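Hypothetical protein PH1320 (Pyrococcus horikoshii, PDB 2E87) probably binds GTP as an Obg-type G protein related to NOG1, and carries bound GDP in this crystal, though its cellular role is unknown. Local coordinates at residues T169-G174 with L241-L246; N248-I253 with G276-L281; I204-F209 with R215-D220; P282-I287 with D324-E329; Q79-V84 with D159-D164. All coordinates share one frame; numbering follows the deposited sequence.

Contact 1: T169-G174 with L241-L246; sequences TVVIAG and LALRYL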
# COMPACT_ATOMS: atom_id res chain seq x y z
N THR A 169 5.50 -16.45 -0.02
CA THR A 169 6.55 -15.73 -0.74
C THR A 169 7.93 -16.05 -0.19
O THR A 169 8.13 -16.16 1.02
CB THR A 169 6.36 -14.18 -0.68
OG1 THR A 169 5.17 -13.82 -1.38
CG2 THR A 169 7.53 -13.47 -1.36
N VAL A 170 8.88 -16.22 -1.11
CA VAL A 170 10.27 -16.46 -0.76
C VAL A 170 11.00 -15.15 -1.03
O VAL A 170 10.85 -14.55 -2.10
CB VAL A 170 10.91 -17.56 -1.63
CG1 VAL A 170 12.39 -17.69 -1.25
CG2 VAL A 170 10.21 -18.89 -1.41
N VAL A 171 11.78 -14.71 -0.05
CA VAL A 171 12.56 -13.47 -0.15
C VAL A 171 14.05 -13.83 -0.21
O VAL A 171 14.59 -14.42 0.72
CB VAL A 171 12.29 -12.56 1.09
CG1 VAL A 171 13.12 -11.31 1.02
CG2 VAL A 171 10.81 -12.19 1.17
N ILE A 172 14.69 -13.48 -1.32
CA ILE A 172 16.11 -13.76 -1.54
C ILE A 172 17.00 -12.58 -1.12
O ILE A 172 16.87 -11.48 -1.65
CB ILE A 172 16.37 -14.12 -3.03
CG1 ILE A 172 15.51 -15.32 -3.43
CG2 ILE A 172 17.85 -14.46 -3.26
CD1 ILE A 172 15.51 -15.61 -4.94
N ALA A 173 17.91 -12.84 -0.17
CA ALA A 173 18.82 -11.82 0.36
C ALA A 173 20.32 -12.13 0.10
O ALA A 173 20.68 -13.22 -0.35
CB ALA A 173 18.59 -11.66 1.86
N GLY A 174 21.16 -11.15 0.39
CA GLY A 174 22.59 -11.32 0.21
C GLY A 174 23.18 -10.08 -0.45
O GLY A 174 22.44 -9.28 -1.03
N LEU A 241 12.17 -3.39 6.61
CA LEU A 241 11.60 -4.32 7.56
C LEU A 241 10.16 -4.71 7.27
O LEU A 241 9.63 -5.64 7.88
CB LEU A 241 11.71 -3.77 8.98
CG LEU A 241 13.13 -3.55 9.51
CD1 LEU A 241 13.06 -3.12 10.96
CD2 LEU A 241 13.94 -4.83 9.37
N ALA A 242 9.53 -3.99 6.35
CA ALA A 242 8.15 -4.29 5.96
C ALA A 242 8.11 -5.70 5.35
O ALA A 242 7.07 -6.36 5.37
CB ALA A 242 7.64 -3.26 4.95
N LEU A 243 9.24 -6.15 4.80
CA LEU A 243 9.33 -7.48 4.18
C LEU A 243 8.92 -8.58 5.16
O LEU A 243 8.59 -9.68 4.74
CB LEU A 243 10.75 -7.73 3.64
CG LEU A 243 11.23 -6.75 2.54
CD1 LEU A 243 12.66 -7.06 2.12
CD2 LEU A 243 10.32 -6.82 1.34
N ARG A 244 8.92 -8.28 6.46
CA ARG A 244 8.52 -9.24 7.49
C ARG A 244 7.08 -9.66 7.27
O ARG A 244 6.69 -10.79 7.61
CB ARG A 244 8.59 -8.63 8.90
CG ARG A 244 9.95 -8.16 9.37
CD ARG A 244 9.85 -7.60 10.80
NE ARG A 244 11.11 -7.02 11.27
CZ ARG A 244 11.28 -6.47 12.47
NH1 ARG A 244 10.28 -6.40 13.33
NH2 ARG A 244 12.47 -5.96 12.80
N TYR A 245 6.28 -8.75 6.74
CA TYR A 245 4.86 -9.01 6.50
C TYR A 245 4.53 -9.62 5.14
O TYR A 245 3.38 -10.00 4.89
CB TYR A 245 4.08 -7.71 6.70
CG TYR A 245 4.31 -7.12 8.06
CD1 TYR A 245 4.71 -5.80 8.20
CD2 TYR A 245 4.11 -7.88 9.21
CE1 TYR A 245 4.91 -5.25 9.47
CE2 TYR A 245 4.30 -7.34 10.47
CZ TYR A 245 4.70 -6.02 10.59
OH TYR A 245 4.89 -5.49 11.84
N LEU A 246 5.52 -9.71 4.27
CA LEU A 246 5.36 -10.29 2.94
C LEU A 246 6.01 -11.68 2.86
O LEU A 246 5.36 -12.66 2.49
CB LEU A 246 6.00 -9.38 1.90
CG LEU A 246 5.99 -9.84 0.45
CD1 LEU A 246 4.57 -9.97 -0.08
CD2 LEU A 246 6.75 -8.80 -0.34

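Contact 2: N248-I253 with G276-L281; sequences NLIIYI and GEFKDL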
# COMPACT_ATOMS: atom_id res chain seq x y z
N ASN A 248 7.63 -15.33 3.71
CA ASN A 248 7.26 -16.47 4.54
C ASN A 248 8.48 -17.37 4.69
O ASN A 248 8.49 -18.32 5.46
CB ASN A 248 6.12 -17.24 3.89
CG ASN A 248 4.92 -16.36 3.63
OD1 ASN A 248 4.24 -15.94 4.56
ND2 ASN A 248 4.66 -16.06 2.36
N LEU A 249 9.52 -17.05 3.91
CA LEU A 249 10.77 -17.78 3.91
C LEU A 249 11.87 -16.89 3.33
O LEU A 249 11.67 -16.22 2.32
CB LEU A 249 10.68 -19.06 3.08
CG LEU A 249 12.04 -19.74 2.87
CD1 LEU A 249 12.58 -20.23 4.21
CD2 LEU A 249 11.90 -20.90 1.92
N ILE A 250 13.01 -16.90 3.97
CA ILE A 250 14.12 -16.11 3.50
C ILE A 250 15.26 -17.00 3.06
O ILE A 250 15.72 -17.85 3.82
CB ILE A 250 14.62 -15.16 4.60
CG1 ILE A 250 13.62 -14.01 4.79
CG2 ILE A 250 15.99 -14.64 4.25
CD1 ILE A 250 14.05 -12.99 5.81
N ILE A 251 15.69 -16.82 1.81
CA ILE A 251 16.83 -17.56 1.26
C ILE A 251 18.01 -16.60 1.31
O ILE A 251 17.97 -15.52 0.72
CB ILE A 251 16.64 -17.97 -0.21
CG1 ILE A 251 15.64 -19.13 -0.32
CG2 ILE A 251 17.97 -18.43 -0.78
CD1 ILE A 251 15.31 -19.51 -1.76
N TYR A 252 19.06 -16.98 2.01
CA TYR A 252 20.23 -16.13 2.11
C TYR A 252 21.37 -16.75 1.32
O TYR A 252 21.81 -17.85 1.63
CB TYR A 252 20.67 -15.96 3.56
CG TYR A 252 21.59 -14.79 3.72
CD1 TYR A 252 21.09 -13.53 4.04
CD2 TYR A 252 22.95 -14.90 3.43
CE1 TYR A 252 21.91 -12.41 4.07
CE2 TYR A 252 23.78 -13.79 3.45
CZ TYR A 252 23.25 -12.54 3.77
OH TYR A 252 24.05 -11.42 3.80
N ILE A 253 21.84 -16.03 0.31
CA ILE A 253 22.92 -16.52 -0.52
C ILE A 253 24.28 -15.95 -0.15
O ILE A 253 24.45 -14.73 -0.05
CB ILE A 253 22.69 -16.18 -2.01
CG1 ILE A 253 21.33 -16.68 -2.48
CG2 ILE A 253 23.81 -16.79 -2.83
CD1 ILE A 253 21.02 -16.34 -3.94
N GLY A 276 18.88 -11.60 12.20
CA GLY A 276 18.37 -11.05 13.45
C GLY A 276 17.16 -10.16 13.26
O GLY A 276 16.31 -10.10 14.13
N GLU A 277 17.07 -9.46 12.14
CA GLU A 277 15.94 -8.58 11.89
C GLU A 277 14.68 -9.36 11.55
O GLU A 277 13.59 -8.84 11.68
CB GLU A 277 16.26 -7.62 10.74
CG GLU A 277 17.28 -6.57 11.10
CD GLU A 277 16.74 -5.53 12.07
OE1 GLU A 277 16.12 -5.92 13.08
OE2 GLU A 277 16.93 -4.33 11.81
N PHE A 278 14.83 -10.60 11.12
CA PHE A 278 13.70 -11.43 10.75
C PHE A 278 13.65 -12.73 11.54
O PHE A 278 13.60 -13.81 10.96
CB PHE A 278 13.75 -11.76 9.24
CG PHE A 278 13.63 -10.55 8.34
CD1 PHE A 278 14.76 -9.84 7.93
CD2 PHE A 278 12.39 -10.11 7.89
CE1 PHE A 278 14.65 -8.72 7.10
CE2 PHE A 278 12.27 -8.99 7.06
CZ PHE A 278 13.41 -8.30 6.67
N LYS A 279 13.66 -12.61 12.87
CA LYS A 279 13.64 -13.77 13.77
C LYS A 279 12.42 -14.70 13.66
O LYS A 279 12.51 -15.88 14.05
CB LYS A 279 13.75 -13.30 15.22
CG LYS A 279 15.05 -12.58 15.55
CD LYS A 279 15.03 -11.97 16.95
CE LYS A 279 16.33 -11.24 17.26
NZ LYS A 279 16.24 -10.40 18.49
N ASP A 280 11.31 -14.20 13.13
CA ASP A 280 10.10 -15.02 13.01
C ASP A 280 9.87 -15.69 11.66
O ASP A 280 8.81 -16.25 11.41
CB ASP A 280 8.86 -14.21 13.37
CG ASP A 280 8.92 -13.67 14.77
OD1 ASP A 280 9.07 -14.48 15.72
OD2 ASP A 280 8.84 -12.43 14.92
N LEU A 281 10.86 -15.62 10.78
CA LEU A 281 10.72 -16.27 9.49
C LEU A 281 11.81 -17.32 9.33
O LEU A 281 12.95 -17.13 9.74
CB LEU A 281 10.86 -15.26 8.34
CG LEU A 281 9.89 -14.07 8.20
CD1 LEU A 281 10.32 -13.26 6.99
CD2 LEU A 281 8.45 -14.54 8.02

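Contact 3: I204-F209 with R215-D220; sequences INVGQF and RYQIID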
# COMPACT_ATOMS: atom_id res chain seq x y z
N ILE A 204 12.42 -4.27 -7.63
CA ILE A 204 12.79 -5.64 -7.36
C ILE A 204 12.14 -6.65 -8.31
O ILE A 204 11.03 -6.44 -8.81
CB ILE A 204 12.46 -6.04 -5.90
CG1 ILE A 204 10.94 -5.99 -5.68
CG2 ILE A 204 13.15 -5.09 -4.94
CD1 ILE A 204 10.51 -6.54 -4.35
N ASN A 205 12.83 -7.76 -8.55
CA ASN A 205 12.32 -8.79 -9.41
C ASN A 205 11.28 -9.60 -8.65
O ASN A 205 11.45 -9.89 -7.48
CB ASN A 205 13.45 -9.70 -9.86
CG ASN A 205 14.49 -8.96 -10.64
OD1 ASN A 205 14.25 -8.53 -11.76
ND2 ASN A 205 15.66 -8.79 -10.03
N VAL A 206 10.21 -9.95 -9.35
CA VAL A 206 9.15 -10.73 -8.76
C VAL A 206 8.82 -11.88 -9.69
O VAL A 206 8.48 -11.67 -10.85
CB VAL A 206 7.85 -9.94 -8.61
CG1 VAL A 206 6.80 -10.84 -8.02
CG2 VAL A 206 8.08 -8.72 -7.75
N GLY A 207 8.91 -13.09 -9.17
CA GLY A 207 8.60 -14.23 -10.01
C GLY A 207 7.64 -15.17 -9.33
O GLY A 207 7.19 -14.92 -8.22
N GLN A 208 7.37 -16.27 -10.00
CA GLN A 208 6.46 -17.28 -9.50
C GLN A 208 6.79 -18.62 -10.10
O GLN A 208 7.20 -18.71 -11.25
CB GLN A 208 5.02 -16.94 -9.89
CG GLN A 208 4.17 -16.28 -8.82
CD GLN A 208 2.69 -16.23 -9.22
OE1 GLN A 208 2.12 -17.23 -9.70
NE2 GLN A 208 2.05 -15.08 -9.01
N PHE A 209 6.64 -19.67 -9.32
CA PHE A 209 6.82 -21.00 -9.86
C PHE A 209 5.68 -21.82 -9.29
O PHE A 209 5.28 -21.65 -8.14
CB PHE A 209 8.21 -21.57 -9.56
CG PHE A 209 8.39 -22.10 -8.19
CD1 PHE A 209 7.87 -23.34 -7.84
CD2 PHE A 209 9.15 -21.41 -7.26
CE1 PHE A 209 8.12 -23.88 -6.60
CE2 PHE A 209 9.40 -21.95 -6.01
CZ PHE A 209 8.88 -23.19 -5.68
N ARG A 215 0.91 -21.95 -6.09
CA ARG A 215 1.84 -20.97 -6.61
C ARG A 215 2.73 -20.46 -5.49
O ARG A 215 2.29 -20.29 -4.35
CB ARG A 215 1.07 -19.83 -7.26
CG ARG A 215 0.28 -20.29 -8.49
CD ARG A 215 -0.95 -19.42 -8.72
NE ARG A 215 -0.85 -18.60 -9.93
CZ ARG A 215 -0.83 -19.08 -11.17
NH1 ARG A 215 -0.92 -20.39 -11.37
NH2 ARG A 215 -0.73 -18.26 -12.20
N TYR A 216 4.01 -20.24 -5.82
CA TYR A 216 4.97 -19.72 -4.86
C TYR A 216 5.57 -18.46 -5.44
O TYR A 216 6.05 -18.46 -6.57
CB TYR A 216 6.07 -20.72 -4.57
CG TYR A 216 5.57 -21.97 -3.92
CD1 TYR A 216 5.10 -23.03 -4.68
CD2 TYR A 216 5.51 -22.07 -2.53
CE1 TYR A 216 4.58 -24.16 -4.08
CE2 TYR A 216 4.99 -23.20 -1.93
CZ TYR A 216 4.53 -24.25 -2.72
OH TYR A 216 3.99 -25.38 -2.14
N GLN A 217 5.53 -17.38 -4.67
CA GLN A 217 6.08 -16.13 -5.14
C GLN A 217 7.57 -16.00 -4.73
O GLN A 217 7.95 -16.33 -3.61
CB GLN A 217 5.27 -14.96 -4.56
CG GLN A 217 5.61 -13.63 -5.19
CD GLN A 217 4.74 -12.51 -4.68
OE1 GLN A 217 4.69 -12.23 -3.48
NE2 GLN A 217 4.04 -11.85 -5.60
N ILE A 218 8.40 -15.51 -5.65
CA ILE A 218 9.82 -15.33 -5.38
C ILE A 218 10.23 -13.88 -5.67
O ILE A 218 9.93 -13.35 -6.74
CB ILE A 218 10.72 -16.22 -6.30
CG1 ILE A 218 10.14 -17.63 -6.45
CG2 ILE A 218 12.12 -16.29 -5.73
CD1 ILE A 218 10.08 -18.43 -5.16
N ILE A 219 10.89 -13.23 -4.71
CA ILE A 219 11.37 -11.86 -4.92
C ILE A 219 12.80 -11.73 -4.44
O ILE A 219 13.23 -12.47 -3.56
CB ILE A 219 10.54 -10.79 -4.14
CG1 ILE A 219 10.74 -10.96 -2.64
CG2 ILE A 219 9.07 -10.91 -4.48
CD1 ILE A 219 10.11 -9.86 -1.82
N ASP A 220 13.56 -10.83 -5.05
CA ASP A 220 14.92 -10.59 -4.58
C ASP A 220 14.93 -9.22 -3.92
O ASP A 220 13.96 -8.45 -4.04
CB ASP A 220 15.97 -10.70 -5.70
CG ASP A 220 15.72 -9.75 -6.85
OD1 ASP A 220 14.70 -9.02 -6.85
OD2 ASP A 220 16.56 -9.77 -7.77

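Contact 4: P282-I287 with D324-E329; sequences PFLVVI and DLVKEE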
# COMPACT_ATOMS: atom_id res chain seq x y z
N PRO A 282 11.46 -18.48 8.75
CA PRO A 282 12.46 -19.53 8.54
C PRO A 282 13.48 -19.09 7.49
O PRO A 282 13.15 -18.33 6.57
CB PRO A 282 11.64 -20.72 8.07
CG PRO A 282 10.39 -20.07 7.46
CD PRO A 282 10.10 -18.96 8.43
N PHE A 283 14.72 -19.56 7.64
CA PHE A 283 15.82 -19.27 6.72
C PHE A 283 16.34 -20.53 6.02
O PHE A 283 16.32 -21.63 6.57
CB PHE A 283 17.00 -18.62 7.45
CG PHE A 283 16.88 -17.13 7.63
CD1 PHE A 283 15.94 -16.59 8.50
CD2 PHE A 283 17.74 -16.27 6.96
CE1 PHE A 283 15.85 -15.20 8.70
CE2 PHE A 283 17.67 -14.89 7.15
CZ PHE A 283 16.72 -14.35 8.02
N LEU A 284 16.79 -20.32 4.79
CA LEU A 284 17.36 -21.37 3.96
C LEU A 284 18.64 -20.77 3.41
O LEU A 284 18.61 -19.87 2.57
CB LEU A 284 16.42 -21.72 2.81
CG LEU A 284 17.02 -22.70 1.79
CD1 LEU A 284 17.36 -24.02 2.49
CD2 LEU A 284 16.04 -22.94 0.65
N VAL A 285 19.77 -21.24 3.92
CA VAL A 285 21.06 -20.74 3.48
C VAL A 285 21.53 -21.50 2.25
O VAL A 285 21.52 -22.73 2.20
CB VAL A 285 22.11 -20.91 4.58
CG1 VAL A 285 23.44 -20.37 4.09
CG2 VAL A 285 21.66 -20.20 5.86
N VAL A 286 21.94 -20.75 1.24
CA VAL A 286 22.43 -21.33 0.02
C VAL A 286 23.86 -20.84 -0.18
O VAL A 286 24.14 -19.65 0.00
CB VAL A 286 21.54 -20.90 -1.18
CG1 VAL A 286 22.32 -21.02 -2.47
CG2 VAL A 286 20.30 -21.78 -1.27
N ILE A 287 24.76 -21.75 -0.54
CA ILE A 287 26.16 -21.40 -0.80
C ILE A 287 26.32 -21.47 -2.33
O ILE A 287 26.43 -22.56 -2.90
CB ILE A 287 27.11 -22.39 -0.11
CG1 ILE A 287 26.83 -22.39 1.38
CG2 ILE A 287 28.55 -22.02 -0.38
CD1 ILE A 287 27.84 -23.18 2.20
N ASP A 324 17.34 -27.50 -8.20
CA ASP A 324 16.24 -28.39 -7.87
C ASP A 324 16.23 -28.73 -6.38
O ASP A 324 15.19 -29.02 -5.80
CB ASP A 324 16.32 -29.66 -8.73
CG ASP A 324 16.19 -29.34 -10.22
OD1 ASP A 324 15.11 -28.86 -10.64
OD2 ASP A 324 17.18 -29.55 -10.97
N LEU A 325 17.40 -28.70 -5.74
CA LEU A 325 17.43 -28.98 -4.32
C LEU A 325 16.78 -27.80 -3.60
O LEU A 325 16.13 -27.98 -2.58
CB LEU A 325 18.87 -29.15 -3.84
CG LEU A 325 19.63 -30.39 -4.36
CD1 LEU A 325 21.08 -30.35 -3.88
CD2 LEU A 325 18.94 -31.65 -3.87
N VAL A 326 16.96 -26.59 -4.14
CA VAL A 326 16.38 -25.40 -3.53
C VAL A 326 14.86 -25.38 -3.70
O VAL A 326 14.12 -25.16 -2.73
CB VAL A 326 16.96 -24.10 -4.15
CG1 VAL A 326 16.23 -22.88 -3.58
CG2 VAL A 326 18.48 -24.01 -3.87
N LYS A 327 14.40 -25.64 -4.92
CA LYS A 327 12.98 -25.67 -5.24
C LYS A 327 12.32 -26.69 -4.33
O LYS A 327 11.28 -26.44 -3.72
CB LYS A 327 12.79 -26.07 -6.70
CG LYS A 327 11.55 -25.52 -7.35
CD LYS A 327 11.39 -26.11 -8.74
CE LYS A 327 10.43 -25.29 -9.60
NZ LYS A 327 11.07 -24.03 -10.06
N GLU A 328 12.95 -27.86 -4.24
CA GLU A 328 12.44 -28.93 -3.40
C GLU A 328 12.27 -28.43 -1.98
O GLU A 328 11.21 -28.58 -1.38
CB GLU A 328 13.42 -30.11 -3.38
CG GLU A 328 13.36 -31.09 -4.55
CD GLU A 328 14.49 -32.14 -4.48
OE1 GLU A 328 14.68 -32.77 -3.41
OE2 GLU A 328 15.19 -32.33 -5.51
N GLU A 329 13.33 -27.84 -1.45
CA GLU A 329 13.32 -27.35 -0.08
C GLU A 329 12.29 -26.22 0.12
O GLU A 329 11.73 -26.10 1.22
CB GLU A 329 14.73 -26.88 0.31
CG GLU A 329 14.87 -26.47 1.77
CD GLU A 329 14.43 -27.55 2.73
OE1 GLU A 329 14.82 -28.72 2.53
OE2 GLU A 329 13.70 -27.23 3.69

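Contact 5: Q79-V84 with D159-D164; sequences QELVDV and DLPVVD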
# COMPACT_ATOMS: atom_id res chain seq x y z
N GLN A 79 0.09 -1.65 4.84
CA GLN A 79 -0.08 -0.65 5.89
C GLN A 79 1.30 -0.07 6.18
O GLN A 79 1.47 1.13 6.37
CB GLN A 79 -0.64 -1.30 7.15
CG GLN A 79 -2.14 -1.51 7.08
CD GLN A 79 -2.68 -2.22 8.30
OE1 GLN A 79 -2.31 -1.90 9.44
NE2 GLN A 79 -3.55 -3.18 8.08
N GLU A 80 2.30 -0.93 6.18
CA GLU A 80 3.65 -0.48 6.45
C GLU A 80 4.18 0.43 5.32
O GLU A 80 4.70 1.51 5.57
CB GLU A 80 4.54 -1.70 6.66
CG GLU A 80 5.69 -1.49 7.59
CD GLU A 80 5.26 -0.91 8.92
OE1 GLU A 80 4.24 -1.33 9.49
OE2 GLU A 80 5.98 -0.02 9.41
N LEU A 81 4.03 0.01 4.07
CA LEU A 81 4.53 0.86 3.01
C LEU A 81 3.71 2.13 2.82
O LEU A 81 4.26 3.15 2.42
CB LEU A 81 4.64 0.07 1.70
CG LEU A 81 5.68 -1.05 1.72
CD1 LEU A 81 5.82 -1.57 0.33
CD2 LEU A 81 7.00 -0.56 2.20
N VAL A 82 2.41 2.08 3.09
CA VAL A 82 1.58 3.27 2.99
C VAL A 82 2.13 4.31 3.98
O VAL A 82 2.26 5.49 3.67
CB VAL A 82 0.10 2.97 3.37
CG1 VAL A 82 -0.64 4.28 3.73
CG2 VAL A 82 -0.61 2.28 2.21
N ASP A 83 2.45 3.84 5.18
CA ASP A 83 2.99 4.69 6.22
C ASP A 83 4.31 5.27 5.73
O ASP A 83 4.58 6.45 5.91
CB ASP A 83 3.19 3.87 7.49
CG ASP A 83 3.61 4.72 8.69
OD1 ASP A 83 4.10 4.15 9.67
OD2 ASP A 83 3.44 5.96 8.67
N VAL A 84 5.13 4.44 5.10
CA VAL A 84 6.42 4.91 4.61
C VAL A 84 6.28 5.98 3.54
O VAL A 84 7.02 6.95 3.54
CB VAL A 84 7.27 3.75 4.01
CG1 VAL A 84 8.30 4.29 3.05
CG2 VAL A 84 7.95 3.00 5.12
N ASP A 159 2.86 4.10 -6.63
CA ASP A 159 4.12 3.36 -6.65
C ASP A 159 4.20 2.23 -5.63
O ASP A 159 5.29 1.75 -5.33
CB ASP A 159 5.30 4.29 -6.41
CG ASP A 159 5.42 5.37 -7.45
OD1 ASP A 159 5.26 5.06 -8.66
OD2 ASP A 159 5.68 6.53 -7.06
N LEU A 160 3.08 1.79 -5.08
CA LEU A 160 3.15 0.69 -4.14
C LEU A 160 3.62 -0.54 -4.89
O LEU A 160 3.25 -0.75 -6.03
CB LEU A 160 1.79 0.40 -3.51
CG LEU A 160 1.37 1.33 -2.38
CD1 LEU A 160 -0.06 1.00 -1.97
CD2 LEU A 160 2.33 1.19 -1.20
N PRO A 161 4.44 -1.37 -4.25
CA PRO A 161 4.93 -2.59 -4.89
C PRO A 161 3.75 -3.45 -5.34
O PRO A 161 2.91 -3.81 -4.51
CB PRO A 161 5.70 -3.28 -3.78
CG PRO A 161 6.05 -2.19 -2.85
CD PRO A 161 4.85 -1.31 -2.84
N VAL A 162 3.68 -3.77 -6.63
CA VAL A 162 2.62 -4.63 -7.15
C VAL A 162 3.04 -6.10 -6.97
O VAL A 162 3.77 -6.65 -7.80
CB VAL A 162 2.38 -4.36 -8.67
CG1 VAL A 162 1.52 -5.46 -9.28
CG2 VAL A 162 1.72 -3.00 -8.86
N VAL A 163 2.60 -6.73 -5.88
CA VAL A 163 2.95 -8.12 -5.60
C VAL A 163 1.79 -8.89 -4.98
O VAL A 163 0.84 -8.29 -4.46
CB VAL A 163 4.15 -8.23 -4.66
CG1 VAL A 163 5.38 -7.75 -5.35
CG2 VAL A 163 3.91 -7.41 -3.42
N ASP A 164 1.87 -10.21 -5.04
CA ASP A 164 0.82 -11.06 -4.49
C ASP A 164 0.96 -11.10 -2.98
O ASP A 164 2.03 -11.43 -2.46
CB ASP A 164 0.91 -12.48 -5.06
CG ASP A 164 -0.36 -13.28 -4.84
OD1 ASP A 164 -0.78 -13.43 -3.67
OD2 ASP A 164 -0.95 -13.76 -5.84

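Contact 1: T169-G174 with L241-L246
Thr169 OG1 lies close to Leu246 but is gripped by groups beyond the two segments. The side-chain amide of Gln217, on the next strand, meets it, and Ile167 O adds a weak hydrogen bond. Towards Leu246 the threonine makes only van der Waals contacts. Its CB sits 3.7 Å from the carbonyl O of Leu246. The Leu246 side chain runs with CG anti to the backbone N (chi1 177°), which brings one methyl, Leu246 CD1, to 4.1 Å from Thr169 OG1. It also packs on Ile219 of strand 214-220.

The second meeting point is looser. Val171 CG1 and Leu243 CD1 approach to 4.4 Å, methyl against methyl. Residues 242-245 have helical backbone angles. Leu246 N bonds back to Leu243 O at 3.1 Å, so the two leucines leave the same turn and both come to the strand. Val170, between the two contacting strand residues, points away from this loop and packs on Ile251 and Ile218.

Beyond the strand, Gly174 O accepts a hydrogen bond from the GDP-binding Lys180. Strand 169-173 sits inside the sheet between strands 214-220 and 249-254. A central parallel strand that runs straight into the phosphate-binding loop is characteristic of P-loop GTPases.

Contact 2: N248-I253 with G276-L281
Ile250 and Leu281 carry most of this contact, which lies inside a beta-alpha-beta crossover. Strand 249-254 leads through helix 264-277 to strand 283-287, its neighbour in the sheet. Segment 276-281 holds the last residues of the helix and the turn that brings the chain back to the sheet. Residues 278-281 form a type I beta turn, with Leu281 N bonded to Phe278 O at 3.3 Å. Both hydrophobic side chains of this turn point toward the strand.

Ile250 extends its long branch fully (chi2 -178°), and its CD1 touches both. Leu281 CD1 lies 3.9 Å from Ile250 CD1 and nearly as close to Ile250 CG1. The two side chains cross at about a right angle. The other methyl of Leu281, CD2, rests 4.2 Å from Asn248 CA, so it is the backbone of Asn248 that is covered there; its side chain points away. Leu225 and Phe283 also pack against Phe278. Ile250 CD1 sits over one face of the Phe278 ring in a CH-pi contact, 4.0 Å from the centroid and 3.5 Å from Phe278 CG.

Contact 3: I204-F209 with R215-D220
Strands 204-209 and 215-220 run antiparallel at 156° as the two arms of a beta hairpin, with Gly207-Ile218 and Phe209-Tyr216 as hydrogen-bonded pairs. Gly207 N reaches Ile218 O at 2.6 Å, nearly straight. On the face that holds Phe209 and Tyr216, the two rings are near parallel but slid apart, with planes at 22°. Instead, Tyr216 CB lies over the Phe209 ring, 4.0 Å from its centroid. Ile218 CD1 touches the ring edge, 3.7 Å from Phe209 CE2, and Lys327 makes a cation-pi contact with that ring.

At the other end Asp220 takes two bonds from Asn205, one on each oxygen and both syn. Asn205 N reaches Asp220 OD1 at 2.8 Å, and Asn205 ND2 reaches Asp220 OD2 at 2.6 Å. A leucine in place of Asp220 would probably leave both Asn205 donors without their acceptor. Asp220 opens the DTPG sequence, the G3 motif of GTPases, and its side chain is about 4 Å from those of Lys180 and Ser181. This double grip holds the carboxylate's rotation beside the GDP site.

Contact 4: P282-I287 with D324-E329
Val326 brings two methyls to the strand, one for each of two neighbours on the same face. Its CG2 meets Val286 CG2 at 3.9 Å, the two side chains crossing at about a right angle. Val326 CG1 lies 4.2 Å from Leu284 CD2. Leu284 holds CG anti to the backbone N (chi1 173°), and both of its methyls reach the helix.

Leu284 CD1 packs 3.6 Å from Glu329 CG. Leu284 CD2 is 3.9 Å from the same Glu329 CG. The glutamate therefore takes part through its aliphatic stem. That stem bends at chi2 (55°), so the carboxylate turns off the line of the first two carbons.

The packing is that of an alpha/beta G domain. Helix 323-350 lies against one face of the sheet; its 324-329 part runs antiparallel to strand 283-287, with the local axes 10.7 Å apart. Val326 also packs on Ile251 of the adjacent strand and on Ile315. Val286 is close to the GDP-binding Asn288, the side chains about 5 Å apart. Glu329 and Leu284 both touch Ile313 on the outermost strand on that side.

Contact 5: Q79-V84 with D159-D164
Leu81 and Leu160 pack helix 76-86, in the N-terminal helical domain, against the extended chain that leads from helix 144-156 towards strand 169-173. The contact is wholly apolar and buried, and lies away from the GDP site. Leu81 points toward the loop. Its CD1 reaches straight to the Pro161 ring and faces the CG-CD bond. The modelled distance from Leu81 CD1 to Pro161 CG, 3.2 Å, is too short for comfortable packing, so its exact value is doubtful.

Leu160 comes in beside this pair. Its CG is anti to the carbonyl carbon (chi1 -79°), and the forked end reaches closer to the helix than the backbone does. One prong serves each helix residue. Leu160 CD2 lies 3.9 Å from Leu81 CB, while its other methyl turns to Val82. Tyr78 and Leu85 of the same helix also touch Leu160. Pro161 packs on Phe77 as well, and Pro161 O accepts a hydrogen bond from Tyr78 OH. Val82 CG2 meets Leu160 CD1 at a looser 4.4 Å.

Contact 5 closes first along the chain and belongs to the helical domain. Contacts 1 to 4 all lie in the G domain and reach one mixed sheet. Contact 3 is nested inside the loop closed by contact 1; contacts 2 and 4 follow. Strand 169-173 of contact 1 runs between strands 214-220 and 249-254, tying contacts 1, 2 and 3 together. Strand 249-254 in turn pairs with strand 283-287 of contact 4. Centres of contacts 1 and 2 are 7 Å apart, and those of contacts 4 and 5 are 27 Å apart. Contact 5 still touches contacts 1 and 3, so the helical part and the connecting chain pack directly on the G domain.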